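Local coordinates for protein dehydrogenase (Chromobacterium violaceum, PDB 3Q2I) that probably oxidises the UDP-linked sugar acid UDP-GlcNAcA with a bound nicotinamide dinucleotide, a step in making 2,3-diacetamido-2,3-dideoxy-D-mannuronic acid, at residues I9-G20 with T74-T83; H128-R137 with P321-S331. All blocks are in the same frame, centred on the assembly; numbering follows the deposited sequence.

Contact 1 of 2, residues I9-G20 with T74-T83; sequences ITDRKIRFALVG and TDADIVILTT. With NAI (1,4-dihydronicotinamide adenine dinucleotide), chain B.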
loop_
_atom_site.group_PDB
_atom_site.type_symbol
_atom_site.label_atom_id
_atom_site.label_comp_id
_atom_site.label_asym_id
_atom_site.label_seq_id
_atom_site.Cartn_x
_atom_site.Cartn_y
_atom_site.Cartn_z
ATOM N N ILE A 9 -7.564 22.342 49.775
ATOM C CA ILE A 9 -6.543 22.531 50.790
ATOM C C ILE A 9 -6.680 23.979 51.263
ATOM O O ILE A 9 -6.623 24.907 50.452
ATOM C CB ILE A 9 -5.144 22.249 50.201
ATOM C CG1 ILE A 9 -5.057 20.764 49.840
ATOM C CG2 ILE A 9 -4.062 22.567 51.215
ATOM C CD1 ILE A 9 -3.859 20.421 48.999
ATOM N N THR A 10 -6.932 24.177 52.556
ATOM C CA THR A 10 -7.551 25.441 52.990
ATOM C C THR A 10 -6.641 26.316 53.844
ATOM O O THR A 10 -6.509 27.518 53.593
ATOM C CB THR A 10 -8.924 25.246 53.697
ATOM O OG1 THR A 10 -8.938 23.998 54.405
ATOM C CG2 THR A 10 -10.066 25.223 52.685
ATOM N N ASP A 11 -6.006 25.721 54.846
ATOM C CA ASP A 11 -5.507 26.544 55.948
ATOM C C ASP A 11 -3.997 26.455 56.049
ATOM O O ASP A 11 -3.410 26.651 57.116
ATOM C CB ASP A 11 -6.157 26.165 57.283
ATOM C CG ASP A 11 -7.623 26.546 57.339
ATOM O OD1 ASP A 11 -7.963 27.698 56.990
ATOM O OD2 ASP A 11 -8.437 25.675 57.702
ATOM N N ARG A 12 -3.366 26.170 54.916
ATOM C CA ARG A 12 -1.916 26.195 54.853
ATOM C C ARG A 12 -1.539 26.599 53.428
ATOM O O ARG A 12 -2.389 26.732 52.546
ATOM C CB ARG A 12 -1.335 24.827 55.223
ATOM C CG ARG A 12 -1.994 23.645 54.512
ATOM C CD ARG A 12 -1.182 22.381 54.737
ATOM N NE ARG A 12 -1.709 21.215 54.040
ATOM C CZ ARG A 12 -1.362 20.877 52.795
ATOM N NH1 ARG A 12 -0.535 21.645 52.091
ATOM N NH2 ARG A 12 -1.865 19.781 52.255
ATOM N N LYS A 13 -0.259 26.846 53.201
ATOM C CA LYS A 13 0.184 27.007 51.822
ATOM C C LYS A 13 0.153 25.633 51.137
ATOM O O LYS A 13 0.312 24.593 51.781
ATOM C CB LYS A 13 1.588 27.607 51.814
ATOM C CG LYS A 13 1.636 29.053 52.322
ATOM C CD LYS A 13 3.050 29.434 52.704
ATOM C CE LYS A 13 3.127 30.877 53.205
ATOM N NZ LYS A 13 4.541 31.265 53.493
ATOM N N ILE A 14 -0.073 25.637 49.822
ATOM C CA ILE A 14 0.221 24.446 49.006
ATOM C C ILE A 14 1.720 24.125 48.955
ATOM O O ILE A 14 2.552 25.021 48.791
ATOM C CB ILE A 14 -0.258 24.648 47.547
ATOM C CG1 ILE A 14 -1.648 25.305 47.518
ATOM C CG2 ILE A 14 -0.198 23.310 46.785
ATOM C CD1 ILE A 14 -2.729 24.467 48.239
ATOM N N ARG A 15 2.052 22.847 49.084
ATOM C CA ARG A 15 3.423 22.413 49.150
ATOM C C ARG A 15 3.857 21.822 47.806
ATOM O O ARG A 15 3.127 20.986 47.259
ATOM C CB ARG A 15 3.591 21.425 50.293
ATOM C CG ARG A 15 3.209 22.121 51.614
ATOM C CD ARG A 15 3.288 21.180 52.778
ATOM N NE ARG A 15 2.146 20.277 52.876
ATOM C CZ ARG A 15 1.898 19.536 53.953
ATOM N NH1 ARG A 15 2.713 19.611 54.997
ATOM N NH2 ARG A 15 0.849 18.723 53.995
ATOM N N PHE A 16 4.995 22.289 47.304
ATOM C CA PHE A 16 5.583 21.799 46.035
ATOM C C PHE A 16 6.905 21.075 46.259
ATOM O O PHE A 16 7.717 21.443 47.121
ATOM C CB PHE A 16 5.790 22.992 45.123
ATOM C CG PHE A 16 4.514 23.568 44.554
ATOM C CD1 PHE A 16 4.009 23.109 43.339
ATOM C CD2 PHE A 16 3.758 24.498 45.265
ATOM C CE1 PHE A 16 2.834 23.629 42.834
ATOM C CE2 PHE A 16 2.588 25.029 44.761
ATOM C CZ PHE A 16 2.103 24.575 43.550
ATOM N N ALA A 17 7.179 20.030 45.472
ATOM C CA ALA A 17 8.529 19.487 45.398
ATOM C C ALA A 17 8.925 19.579 43.919
ATOM O O ALA A 17 8.035 19.648 43.027
ATOM C CB ALA A 17 8.580 18.043 45.854
ATOM N N LEU A 18 10.225 19.697 43.657
ATOM C CA LEU A 18 10.647 19.810 42.266
ATOM C C LEU A 18 11.807 18.881 41.920
ATOM O O LEU A 18 12.752 18.717 42.688
ATOM C CB LEU A 18 10.987 21.253 41.898
ATOM C CG LEU A 18 11.612 21.631 40.540
ATOM C CD1 LEU A 18 11.153 22.954 40.044
ATOM C CD2 LEU A 18 13.128 21.456 40.441
ATOM N N VAL A 19 11.749 18.237 40.756
ATOM C CA VAL A 19 12.858 17.383 40.339
ATOM C C VAL A 19 13.414 17.855 39.000
ATOM O O VAL A 19 12.645 18.145 38.067
ATOM C CB VAL A 19 12.463 15.870 40.307
ATOM C CG1 VAL A 19 11.241 15.632 39.453
ATOM C CG2 VAL A 19 13.621 14.993 39.913
ATOM N N GLY A 20 14.729 18.017 38.966
ATOM C CA GLY A 20 15.409 18.593 37.796
ATOM C C GLY A 20 15.744 20.067 37.883
ATOM O O GLY A 20 15.013 20.951 37.455
ATOM N N THR A 74 8.984 13.580 51.122
ATOM C CA THR A 74 8.310 14.855 51.004
ATOM C C THR A 74 6.828 14.729 51.357
ATOM O O THR A 74 6.212 13.694 51.127
ATOM C CB THR A 74 8.508 15.447 49.590
ATOM O OG1 THR A 74 8.073 16.812 49.566
ATOM C CG2 THR A 74 7.714 14.638 48.548
ATOM N N ASP A 75 6.251 15.762 51.944
ATOM C CA ASP A 75 4.794 15.797 52.018
ATOM C C ASP A 75 4.284 16.897 51.100
ATOM O O ASP A 75 3.355 17.646 51.396
ATOM C CB ASP A 75 4.310 15.893 53.474
ATOM C CG ASP A 75 4.733 17.176 54.154
ATOM O OD1 ASP A 75 5.599 17.912 53.639
ATOM O OD2 ASP A 75 4.153 17.475 55.221
ATOM N N ALA A 76 4.935 17.025 49.944
ATOM C CA ALA A 76 4.447 17.991 48.966
ATOM C C ALA A 76 3.068 17.550 48.506
ATOM O O ALA A 76 2.773 16.355 48.529
ATOM C CB ALA A 76 5.413 18.063 47.757
ATOM N N ASP A 77 2.248 18.513 48.100
ATOM C CA ASP A 77 0.964 18.243 47.448
ATOM C C ASP A 77 1.227 17.876 45.967
ATOM O O ASP A 77 0.580 16.982 45.428
ATOM C CB ASP A 77 0.096 19.497 47.506
ATOM C CG ASP A 77 -0.303 19.859 48.936
ATOM O OD1 ASP A 77 -0.857 18.971 49.595
ATOM O OD2 ASP A 77 0.014 20.969 49.384
ATOM N N ILE A 78 2.119 18.630 45.342
ATOM C CA ILE A 78 2.444 18.500 43.907
ATOM C C ILE A 78 3.947 18.317 43.695
ATOM O O ILE A 78 4.764 18.965 44.355
ATOM C CB ILE A 78 2.039 19.776 43.200
ATOM C CG1 ILE A 78 0.521 19.863 43.298
ATOM C CG2 ILE A 78 2.643 19.819 41.730
ATOM C CD1 ILE A 78 -0.077 21.164 42.845
ATOM N N VAL A 79 4.328 17.436 42.770
ATOM C CA VAL A 79 5.729 17.179 42.429
ATOM C C VAL A 79 5.895 17.723 41.019
ATOM O O VAL A 79 5.093 17.391 40.133
ATOM C CB VAL A 79 6.124 15.686 42.446
ATOM C CG1 VAL A 79 7.596 15.499 42.012
ATOM C CG2 VAL A 79 6.005 15.110 43.870
ATOM N N ILE A 80 6.864 18.607 40.828
ATOM C CA ILE A 80 7.027 19.346 39.574
ATOM C C ILE A 80 8.158 18.640 38.820
ATOM O O ILE A 80 9.215 18.331 39.400
ATOM C CB ILE A 80 7.507 20.772 39.849
ATOM C CG1 ILE A 80 6.473 21.535 40.707
ATOM C CG2 ILE A 80 7.770 21.495 38.563
ATOM C CD1 ILE A 80 7.129 22.600 41.618
ATOM N N LEU A 81 7.931 18.325 37.534
ATOM C CA LEU A 81 8.951 17.612 36.752
ATOM C C LEU A 81 9.607 18.564 35.742
ATOM O O LEU A 81 8.974 18.984 34.760
ATOM C CB LEU A 81 8.272 16.468 35.953
ATOM C CG LEU A 81 7.465 15.524 36.826
ATOM C CD1 LEU A 81 6.942 14.344 35.934
ATOM C CD2 LEU A 81 8.298 14.992 37.953
ATOM N N THR A 82 10.851 18.964 36.013
ATOM C CA THR A 82 11.591 19.875 35.153
ATOM C C THR A 82 12.905 19.180 34.706
ATOM O O THR A 82 13.951 19.810 34.484
ATOM C CB THR A 82 11.862 21.242 35.856
ATOM O OG1 THR A 82 12.347 20.967 37.172
ATOM C CG2 THR A 82 10.643 22.132 35.916
ATOM N N THR A 83 12.813 17.870 34.524
ATOM C CA THR A 83 13.837 16.984 33.974
ATOM C C THR A 83 13.773 16.901 32.451
ATOM O O THR A 83 12.859 17.451 31.827
ATOM C CB THR A 83 13.640 15.575 34.530
ATOM O OG1 THR A 83 12.236 15.248 34.508
ATOM C CG2 THR A 83 14.135 15.500 36.004
HETATM P PA NAI B . 18.275 21.150 31.690
HETATM O O1A NAI B . 19.196 20.206 31.032
HETATM O O2A NAI B . 18.738 22.654 31.932
HETATM O O5B NAI B . 17.758 20.641 33.093
HETATM C C5B NAI B . 18.198 19.333 33.330
HETATM C C4B NAI B . 18.024 19.037 34.813
HETATM O O4B NAI B . 17.480 17.738 35.104
HETATM C C3B NAI B . 19.527 18.978 35.093
HETATM O O3B NAI B . 19.868 19.817 36.206
HETATM C C2B NAI B . 19.848 17.479 35.209
HETATM O O2B NAI B . 20.957 17.176 36.046
HETATM C C1B NAI B . 18.510 17.024 35.838
HETATM N N9A NAI B . 18.296 15.596 35.785
HETATM C C8A NAI B . 18.510 14.773 34.705
HETATM N N7A NAI B . 18.133 13.566 35.024
HETATM C C5A NAI B . 17.566 13.553 36.278
HETATM C C6A NAI B . 17.018 12.571 37.129
HETATM N N6A NAI B . 16.891 11.253 36.744
HETATM N N1A NAI B . 16.599 12.942 38.350
HETATM C C2A NAI B . 16.726 14.196 38.735
HETATM N N3A NAI B . 17.236 15.177 37.994
HETATM C C4A NAI B . 17.689 14.862 36.762
HETATM O O3 NAI B . 16.945 21.213 30.816
HETATM P PN NAI B . 15.834 22.289 30.810
HETATM O O1N NAI B . 16.015 23.249 29.668
HETATM O O2N NAI B . 15.541 22.936 32.186
HETATM O O5D NAI B . 14.507 21.556 30.217
HETATM C C5D NAI B . 13.867 20.862 31.263
HETATM C C4D NAI B . 12.461 20.428 30.858
HETATM O O4D NAI B . 11.722 21.654 30.728
HETATM C C3D NAI B . 12.358 19.793 29.442
HETATM O O3D NAI B . 11.267 18.872 29.498
HETATM C C2D NAI B . 11.950 20.968 28.546
HETATM O O2D NAI B . 11.148 20.555 27.442
HETATM C C1D NAI B . 11.078 21.854 29.482
HETATM N N1N NAI B . 11.065 23.248 29.097
HETATM C C2N NAI B . 9.914 23.875 28.983
HETATM C C3N NAI B . 9.825 25.201 28.542
HETATM C C7N NAI B . 8.525 25.902 28.451
HETATM O O7N NAI B . 8.279 26.842 27.717
HETATM N N7N NAI B . 7.480 25.497 29.232
HETATM C C4N NAI B . 11.022 25.817 28.125
HETATM C C5N NAI B . 12.212 25.154 28.364
HETATM C C6N NAI B . 12.223 23.867 28.839
#
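R12 and D77 meet from opposite directions, their guanidinium and carboxylate planes only 12° apart. R12 NH1 donates to D77 OD2 at 2.8 Å and R12 NH2 to D77 OD1 at 3.0 Å, each carboxylate oxygen accepting on its syn lone pair in an end-on salt bridge. D77 OD2 also accepts R15 N (2.8 Å) on its anti side, somewhat out of the carboxylate plane. An aspartate suits the place: from just ahead of strand 78-81, one carboxylate holds both R12 in the loop and the backbone of R15 in strand 14-19. I9 CG2 lies over one face of the R12 guanidinium and R15 NH2 over the other. The chain of R15 bends at chi3 (-78°), bringing R15 NH1 to D75 OD2 at 2.6 Å with the two planes 56° apart.

Further on, the strands run parallel. F16 lies beside I78, pointing the same way, and F16 CD1 meets I80 CD1 at 3.6 Å; Y308 meets the F16 ring as well. On the other face, the small A17 lets its CB sit 3.7 Å from A76 CB, while V19 CG1 presses tightly on L81 CD2. V19 CG2 reaches the adenine at NAI C2A (3.4 Å). G20 has backbone angles and neighbours, T82 and T83, that leave no room for a side chain, and its CA lies beside the adenosine ribose. These are neighbouring central strands of a Rossmann fold, whose C-terminal ends carry the dinucleotide.

Contact 2 of 2, residues H128-R137 with P321-S331; sequences HLFVVKQNRR and PETDGREGLKS. With NAI (1,4-dihydronicotinamide adenine dinucleotide), chain B.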
loop_
_atom_site.group_PDB
_atom_site.type_symbol
_atom_site.label_atom_id
_atom_site.label_comp_id
_atom_site.label_asym_id
_atom_site.label_seq_id
_atom_site.Cartn_x
_atom_site.Cartn_y
_atom_site.Cartn_z
ATOM N N HIS A 128 -4.235 14.655 40.278
ATOM C CA HIS A 128 -4.090 15.527 39.105
ATOM C C HIS A 128 -2.777 15.293 38.384
ATOM O O HIS A 128 -1.763 14.987 38.998
ATOM C CB HIS A 128 -4.165 17.003 39.499
ATOM C CG HIS A 128 -5.503 17.426 40.008
ATOM N ND1 HIS A 128 -6.578 17.670 39.180
ATOM C CD2 HIS A 128 -5.905 17.753 41.261
ATOM C CE1 HIS A 128 -7.600 18.085 39.907
ATOM N NE2 HIS A 128 -7.215 18.157 41.167
ATOM N N LEU A 129 -2.827 15.486 37.073
ATOM C CA LEU A 129 -1.619 15.625 36.254
ATOM C C LEU A 129 -1.817 16.953 35.516
ATOM O O LEU A 129 -2.700 17.106 34.661
ATOM C CB LEU A 129 -1.523 14.414 35.303
ATOM C CG LEU A 129 -0.427 14.549 34.234
ATOM C CD1 LEU A 129 0.953 14.686 34.839
ATOM C CD2 LEU A 129 -0.493 13.298 33.354
ATOM N N PHE A 130 -1.017 17.963 35.863
ATOM C CA PHE A 130 -0.999 19.256 35.170
ATOM C C PHE A 130 0.140 19.227 34.164
ATOM O O PHE A 130 1.170 18.646 34.468
ATOM C CB PHE A 130 -0.617 20.355 36.191
ATOM C CG PHE A 130 -1.577 20.485 37.362
ATOM C CD1 PHE A 130 -2.660 21.377 37.233
ATOM C CD2 PHE A 130 -1.354 19.791 38.551
ATOM C CE1 PHE A 130 -3.559 21.584 38.334
ATOM C CE2 PHE A 130 -2.256 20.009 39.664
ATOM C CZ PHE A 130 -3.340 20.863 39.498
ATOM N N VAL A 131 -0.078 19.819 32.988
ATOM C CA VAL A 131 0.985 19.920 31.972
ATOM C C VAL A 131 1.155 21.395 31.755
ATOM O O VAL A 131 0.188 22.135 31.531
ATOM C CB VAL A 131 0.559 19.218 30.655
ATOM C CG1 VAL A 131 1.697 19.382 29.610
ATOM C CG2 VAL A 131 0.220 17.750 30.913
ATOM N N VAL A 132 2.405 21.850 31.767
ATOM C CA VAL A 132 2.703 23.267 31.640
ATOM C C VAL A 132 2.592 23.755 30.222
ATOM O O VAL A 132 3.464 23.444 29.408
ATOM C CB VAL A 132 4.104 23.580 32.199
ATOM C CG1 VAL A 132 4.379 25.048 32.004
ATOM C CG2 VAL A 132 4.261 23.105 33.628
ATOM N N LYS A 133 1.541 24.493 29.925
ATOM C CA LYS A 133 1.367 25.220 28.656
ATOM C C LYS A 133 1.159 26.708 28.991
ATOM O O LYS A 133 0.056 27.275 28.885
ATOM C CB LYS A 133 0.171 24.648 27.881
ATOM C CG LYS A 133 0.411 23.265 27.286
ATOM C CD LYS A 133 -0.838 22.672 26.631
ATOM C CE LYS A 133 -0.552 21.249 26.118
ATOM N NZ LYS A 133 0.148 21.433 24.790
ATOM N N GLN A 134 2.267 27.353 29.320
ATOM C CA GLN A 134 2.178 28.692 29.912
ATOM C C GLN A 134 1.914 29.780 28.878
ATOM O O GLN A 134 1.518 30.899 29.228
ATOM C CB GLN A 134 3.397 28.928 30.810
ATOM C CG GLN A 134 4.650 29.449 30.123
ATOM C CD GLN A 134 5.378 28.392 29.348
ATOM O OE1 GLN A 134 4.983 27.228 29.347
ATOM N NE2 GLN A 134 6.484 28.781 28.728
ATOM N N ASN A 135 2.100 29.488 27.597
ATOM C CA ASN A 135 1.881 30.499 26.545
ATOM C C ASN A 135 0.430 30.832 26.214
ATOM O O ASN A 135 0.132 31.855 25.601
ATOM C CB ASN A 135 2.587 30.041 25.246
ATOM C CG ASN A 135 3.688 30.971 24.772
ATOM O OD1 ASN A 135 4.363 31.635 25.570
ATOM N ND2 ASN A 135 3.948 30.951 23.446
ATOM N N ARG A 136 -0.485 29.914 26.541
ATOM C CA ARG A 136 -1.892 30.039 26.201
ATOM C C ARG A 136 -2.473 31.323 26.805
ATOM O O ARG A 136 -3.361 31.914 26.226
ATOM C CB ARG A 136 -2.686 28.856 26.762
ATOM C CG ARG A 136 -2.473 27.551 25.990
ATOM C CD ARG A 136 -3.594 26.611 26.359
ATOM N NE ARG A 136 -3.376 25.381 25.581
ATOM C CZ ARG A 136 -4.168 24.321 25.702
ATOM N NH1 ARG A 136 -5.195 24.349 26.553
ATOM N NH2 ARG A 136 -3.934 23.211 25.002
ATOM N N ARG A 137 -1.939 31.729 27.952
ATOM C CA ARG A 137 -2.492 32.947 28.573
ATOM C C ARG A 137 -1.831 34.229 28.097
ATOM O O ARG A 137 -2.188 35.315 28.556
ATOM C CB ARG A 137 -2.505 32.838 30.098
ATOM C CG ARG A 137 -3.621 31.942 30.628
ATOM C CD ARG A 137 -4.929 32.713 30.773
ATOM N NE ARG A 137 -6.078 31.816 30.900
ATOM C CZ ARG A 137 -7.339 32.204 31.070
ATOM N NH1 ARG A 137 -7.649 33.491 31.131
ATOM N NH2 ARG A 137 -8.298 31.294 31.187
ATOM N N PRO A 321 -8.125 22.514 36.377
ATOM C CA PRO A 321 -6.896 22.725 35.611
ATOM C C PRO A 321 -7.162 23.346 34.248
ATOM O O PRO A 321 -8.035 22.887 33.509
ATOM C CB PRO A 321 -6.273 21.315 35.538
ATOM C CG PRO A 321 -6.841 20.579 36.727
ATOM C CD PRO A 321 -8.263 21.121 36.831
ATOM N N GLU A 322 -6.362 24.332 33.873
ATOM C CA GLU A 322 -6.473 24.852 32.520
ATOM C C GLU A 322 -5.902 23.826 31.558
ATOM O O GLU A 322 -6.319 23.778 30.405
ATOM C CB GLU A 322 -5.676 26.143 32.343
ATOM C CG GLU A 322 -6.187 27.167 33.333
ATOM C CD GLU A 322 -6.422 28.517 32.717
ATOM O OE1 GLU A 322 -5.604 28.959 31.876
ATOM O OE2 GLU A 322 -7.433 29.138 33.108
ATOM N N THR A 323 -4.881 23.127 32.002
ATOM C CA THR A 323 -4.278 22.147 31.077
ATOM C C THR A 323 -3.867 20.914 31.831
ATOM O O THR A 323 -2.783 20.863 32.423
ATOM C CB THR A 323 -3.060 22.739 30.344
ATOM O OG1 THR A 323 -3.486 23.829 29.515
ATOM C CG2 THR A 323 -2.481 21.638 29.446
ATOM N N ASP A 324 -4.730 19.902 31.868
ATOM C CA ASP A 324 -4.379 18.650 32.524
ATOM C C ASP A 324 -3.739 17.657 31.543
ATOM O O ASP A 324 -3.540 18.032 30.392
ATOM C CB ASP A 324 -5.562 18.033 33.244
ATOM C CG ASP A 324 -6.735 17.668 32.330
ATOM O OD1 ASP A 324 -7.824 17.352 32.887
ATOM O OD2 ASP A 324 -6.624 17.691 31.092
ATOM N N GLY A 325 -3.400 16.460 32.015
ATOM C CA GLY A 325 -2.726 15.475 31.162
ATOM C C GLY A 325 -3.535 15.142 29.924
ATOM O O GLY A 325 -2.969 15.039 28.804
ATOM N N ARG A 326 -4.840 14.989 30.069
ATOM C CA ARG A 326 -5.686 14.717 28.934
ATOM C C ARG A 326 -5.678 15.839 27.908
ATOM O O ARG A 326 -5.702 15.625 26.683
ATOM C CB ARG A 326 -7.109 14.504 29.405
ATOM C CG ARG A 326 -7.488 13.092 29.393
ATOM C CD ARG A 326 -8.979 12.917 29.709
ATOM N NE ARG A 326 -8.997 11.491 29.873
ATOM C CZ ARG A 326 -8.573 10.826 30.938
ATOM N NH1 ARG A 326 -8.203 11.483 32.061
ATOM N NH2 ARG A 326 -8.532 9.513 30.898
ATOM N N GLU A 327 -5.615 17.082 28.359
ATOM C CA GLU A 327 -5.483 18.223 27.452
ATOM C C GLU A 327 -4.115 18.153 26.763
ATOM O O GLU A 327 -4.037 18.310 25.534
ATOM C CB GLU A 327 -5.645 19.560 28.200
ATOM C CG GLU A 327 -5.497 20.774 27.263
ATOM C CD GLU A 327 -6.660 20.949 26.282
ATOM O OE1 GLU A 327 -6.536 21.771 25.335
ATOM O OE2 GLU A 327 -7.712 20.280 26.453
ATOM N N GLY A 328 -3.066 17.793 27.508
ATOM C CA GLY A 328 -1.714 17.671 26.954
ATOM C C GLY A 328 -1.675 16.593 25.856
ATOM O O GLY A 328 -0.898 16.723 24.923
ATOM N N LEU A 329 -2.495 15.562 25.960
ATOM C CA LEU A 329 -2.442 14.492 24.951
ATOM C C LEU A 329 -2.874 15.029 23.599
ATOM O O LEU A 329 -2.535 14.369 22.573
ATOM C CB LEU A 329 -3.395 13.377 25.359
ATOM C CG LEU A 329 -2.970 12.498 26.539
ATOM C CD1 LEU A 329 -4.107 11.512 26.843
ATOM C CD2 LEU A 329 -1.667 11.764 26.280
ATOM N N LYS A 330 -3.694 16.087 23.557
ATOM C CA LYS A 330 -4.175 16.569 22.241
ATOM C C LYS A 330 -3.003 17.018 21.387
ATOM O O LYS A 330 -2.915 16.622 20.199
ATOM C CB LYS A 330 -5.233 17.673 22.341
ATOM C CG LYS A 330 -6.436 17.190 23.129
ATOM C CD LYS A 330 -7.391 18.350 23.310
ATOM C CE LYS A 330 -8.575 17.988 24.154
ATOM N NZ LYS A 330 -9.432 19.214 24.319
ATOM N N SER A 331 -2.097 17.836 21.903
ATOM C CA SER A 331 -0.960 18.247 21.069
ATOM C C SER A 331 0.056 17.129 20.954
ATOM O O SER A 331 0.739 17.046 19.930
ATOM C CB SER A 331 -0.326 19.579 21.495
ATOM O OG SER A 331 0.437 19.438 22.664
HETATM P PA NAI B . 18.275 21.150 31.690
HETATM O O1A NAI B . 19.196 20.206 31.032
HETATM O O2A NAI B . 18.738 22.654 31.932
HETATM O O5B NAI B . 17.758 20.641 33.093
HETATM C C5B NAI B . 18.198 19.333 33.330
HETATM C C4B NAI B . 18.024 19.037 34.813
HETATM O O4B NAI B . 17.480 17.738 35.104
HETATM C C3B NAI B . 19.527 18.978 35.093
HETATM O O3B NAI B . 19.868 19.817 36.206
HETATM C C2B NAI B . 19.848 17.479 35.209
HETATM O O2B NAI B . 20.957 17.176 36.046
HETATM C C1B NAI B . 18.510 17.024 35.838
HETATM N N9A NAI B . 18.296 15.596 35.785
HETATM C C8A NAI B . 18.510 14.773 34.705
HETATM N N7A NAI B . 18.133 13.566 35.024
HETATM C C5A NAI B . 17.566 13.553 36.278
HETATM C C6A NAI B . 17.018 12.571 37.129
HETATM N N6A NAI B . 16.891 11.253 36.744
HETATM N N1A NAI B . 16.599 12.942 38.350
HETATM C C2A NAI B . 16.726 14.196 38.735
HETATM N N3A NAI B . 17.236 15.177 37.994
HETATM C C4A NAI B . 17.689 14.862 36.762
HETATM O O3 NAI B . 16.945 21.213 30.816
HETATM P PN NAI B . 15.834 22.289 30.810
HETATM O O1N NAI B . 16.015 23.249 29.668
HETATM O O2N NAI B . 15.541 22.936 32.186
HETATM O O5D NAI B . 14.507 21.556 30.217
HETATM C C5D NAI B . 13.867 20.862 31.263
HETATM C C4D NAI B . 12.461 20.428 30.858
HETATM O O4D NAI B . 11.722 21.654 30.728
HETATM C C3D NAI B . 12.358 19.793 29.442
HETATM O O3D NAI B . 11.267 18.872 29.498
HETATM C C2D NAI B . 11.950 20.968 28.546
HETATM O O2D NAI B . 11.148 20.555 27.442
HETATM C C1D NAI B . 11.078 21.854 29.482
HETATM N N1N NAI B . 11.065 23.248 29.097
HETATM C C2N NAI B . 9.914 23.875 28.983
HETATM C C3N NAI B . 9.825 25.201 28.542
HETATM C C7N NAI B . 8.525 25.902 28.451
HETATM O O7N NAI B . 8.279 26.842 27.717
HETATM N N7N NAI B . 7.480 25.497 29.232
HETATM C C4N NAI B . 11.022 25.817 28.125
HETATM C C5N NAI B . 12.212 25.154 28.364
HETATM C C6N NAI B . 12.223 23.867 28.839
HETATM O O HOH W 1 -2.532 19.788 24.028
HETATM O O HOH W 2 -6.257 26.175 28.363
#
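T323 and V131 join the Rossmann sheet, at its outermost strand within this chain, to the start of helix 325-344, by a straight bond from V131 N to T323 O (3.0 Å, 177°). A weak bond runs from G325 N to L129 O. Glycine suits position 325, because L129 CD2 and V131 CG2 pack directly on its CA. T323 turns its methyl to K133, whose chain crosses it at about a right angle with K133 CD 3.4 Å from T323 CG2, a tight fit. Beyond that methyl, the K133 chain bends at chi4 (-81°), and K133 NZ reaches S331 OG at 2.9 Å; its stronger partner is D197, which also pairs with R136 NE.

At the other end, P321 CG touches both F130 CE1 and H128 ND1, its ring crossing each side chain at about a right angle. Outward from this, E322 forms a salt bridge with R137, OE1 accepting from NE, with a weak second bond from NH2 to OE2. A water joins R136 NH1 to E322 O. D324 is the N-cap residue of the helix, its OD2 accepting E327 N. R136, E327 and K330 form a salt-bridge network: K330 NZ takes E327 OE2, while R136 NH1 and NH2 share the single oxygen E327 OE1, at 3.2 and 3.0 Å, with the guanidinium turned almost perpendicular (87°) to the carboxylate.

Contact 1 is the more buried: two adjacent inner strands of the parallel sheet share backbone bonds and apolar side chains, and charge gathers where the strands begin, in R12, R15, D75 and D77. Contact 2 is partly buried and sits at the outermost strand of that sheet within this chain, 129-131. Beyond one backbone bridge, salt bridges from the loop that follows the strand reach helix 325-344 and the turn before it. The two contacts touch where I78 CD1 packs on F130 CE2. Both also reach the dinucleotide at different places: contact 1 meets its adenosine and its nicotinamide ribose, which T82 and T83 approach, whereas Q134 of contact 2 pairs with the nicotinamide amide.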